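Local structure of extracellular solute-binding protein (Conexibacter woesei, 4P98) at residues L187-E190 and Q191-A194. The protein probably captures a small solute outside the cell and delivers it to an ABC transporter, as a lipoprotein of the BMP (PnrA-like) family. Residues are numbered along the deposited sequence; the frame is centred on the assembly and turned at random.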
loop_
_atom_site.group_PDB
_atom_site.type_symbol
_atom_site.label_atom_id
_atom_site.label_comp_id
_atom_site.label_asym_id
_atom_site.label_seq_id
_atom_site.Cartn_x
_atom_site.Cartn_y
_atom_site.Cartn_z
ATOM N N LEU A 187 -12.757 -13.834 -2.604
ATOM C CA LEU A 187 -12.065 -14.516 -1.521
ATOM C C LEU A 187 -12.168 -16.029 -1.662
ATOM O O LEU A 187 -11.261 -16.755 -1.286
ATOM C CB LEU A 187 -12.596 -14.034 -0.177
ATOM C CG LEU A 187 -12.485 -12.532 0.087
ATOM C CD1 LEU A 187 -13.015 -12.211 1.468
ATOM C CD2 LEU A 187 -11.055 -12.021 -0.029
ATOM N N GLN A 188 -13.267 -16.499 -2.242
ATOM C CA GLN A 188 -13.490 -17.932 -2.405
ATOM C C GLN A 188 -12.532 -18.527 -3.435
ATOM O O GLN A 188 -11.908 -19.555 -3.178
ATOM C CB GLN A 188 -14.969 -18.183 -2.744
ATOM C CG GLN A 188 -15.847 -17.758 -1.561
ATOM C CD GLN A 188 -17.336 -17.657 -1.863
ATOM O OE1 GLN A 188 -17.766 -17.709 -3.015
ATOM N NE2 GLN A 188 -18.124 -17.491 -0.818
ATOM N N LYS A 189 -12.356 -17.851 -4.568
ATOM C CA LYS A 189 -11.368 -18.290 -5.560
ATOM C C LYS A 189 -9.941 -18.120 -5.018
ATOM O O LYS A 189 -9.072 -18.941 -5.291
ATOM C CB LYS A 189 -11.506 -17.521 -6.869
ATOM C CG LYS A 189 -12.694 -17.949 -7.711
ATOM C CD LYS A 189 -12.713 -17.217 -9.050
ATOM C CE LYS A 189 -14.023 -17.452 -9.805
ATOM N NZ LYS A 189 -14.249 -16.416 -10.857
ATOM N N GLU A 190 -9.718 -17.063 -4.242
ATOM C CA GLU A 190 -8.413 -16.837 -3.616
ATOM C C GLU A 190 -8.056 -17.977 -2.675
ATOM O O GLU A 190 -6.952 -18.512 -2.735
ATOM C CB GLU A 190 -8.414 -15.535 -2.833
ATOM C CG GLU A 190 -7.029 -15.115 -2.368
ATOM C CD GLU A 190 -7.116 -13.923 -1.459
ATOM O OE1 GLU A 190 -6.899 -12.795 -1.950
ATOM O OE2 GLU A 190 -7.465 -14.117 -0.273
ATOM N N GLN A 191 -9.001 -18.351 -1.817
ATOM C CA GLN A 191 -8.817 -19.517 -0.957
ATOM C C GLN A 191 -8.469 -20.803 -1.735
ATOM O O GLN A 191 -7.506 -21.493 -1.383
ATOM C CB GLN A 191 -10.016 -19.721 -0.036
ATOM C CG GLN A 191 -9.805 -20.873 0.941
ATOM C CD GLN A 191 -10.753 -20.861 2.113
ATOM O OE1 GLN A 191 -11.584 -19.969 2.262
ATOM N NE2 GLN A 191 -10.614 -21.858 2.974
ATOM N N GLU A 192 -9.238 -21.105 -2.780
ATOM C CA GLU A 192 -9.001 -22.278 -3.621
ATOM C C GLU A 192 -7.610 -22.261 -4.265
ATOM O O GLU A 192 -6.915 -23.285 -4.301
ATOM C CB GLU A 192 -10.086 -22.360 -4.711
ATOM C CG GLU A 192 -11.473 -22.662 -4.155
ATOM C CD GLU A 192 -12.619 -22.338 -5.108
ATOM O OE1 GLU A 192 -12.387 -21.847 -6.246
ATOM O OE2 GLU A 192 -13.776 -22.580 -4.706
ATOM N N ALA A 193 -7.208 -21.098 -4.773
ATOM C CA ALA A 193 -5.900 -20.943 -5.406
ATOM C C ALA A 193 -4.794 -21.172 -4.378
ATOM O O ALA A 193 -3.850 -21.887 -4.649
ATOM C CB ALA A 193 -5.759 -19.561 -6.053
ATOM N N ALA A 194 -4.941 -20.596 -3.189
ATOM C CA ALA A 194 -3.942 -20.766 -2.126
ATOM C C ALA A 194 -3.813 -22.229 -1.665
ATOM O O ALA A 194 -2.702 -22.732 -1.454
ATOM C CB ALA A 194 -4.254 -19.853 -0.959
#
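Q191 N donates to L187 O at 2.8 Å and A194 N to E190 O at 2.9 Å, the first and last of four successive i+4-to-i backbone bonds that wind L187-A194 into the opening turns of an alpha-helix. E192 N to Q188 O and A193 N to K189 O lie between them; all four are nearly straight, with N-H...O angles of 159° to 167°. The tight side of these turns carries E190 and A194. The methyl CB of A194 rests 3.5 Å from E190 O, while E190, with CG anti to its own backbone nitrogen (chi1 -170°), leads as an extended chain out of these turns to helix 212-221. Its buried carboxylate is satisfied there: OE1 accepts from G211 N and OE2 from L214 N, with a weaker bond from G213 N, so E190 binds the amino-terminal end of that helix, whose dipole would probably favour the charged form. The other side is looser and more polar. In the conformer described, E192 CG lies 3.3 Å from Q188 O, and the extended chain brings OE1 to 3.8 Å from K189 CA, a glancing contact that a second conformer makes doubtful. Q188 and E192 are exposed, and K189 touches T181 and R183. D186, just before the helix, accepts the amide of K189 through OD1. Inward, E190, A193 and A194 pack on V148, and L187, Q191 and A194 reach helix 212-221, so the helix packs against strand 144-149 of the five-stranded parallel sheet, beside that neighbour.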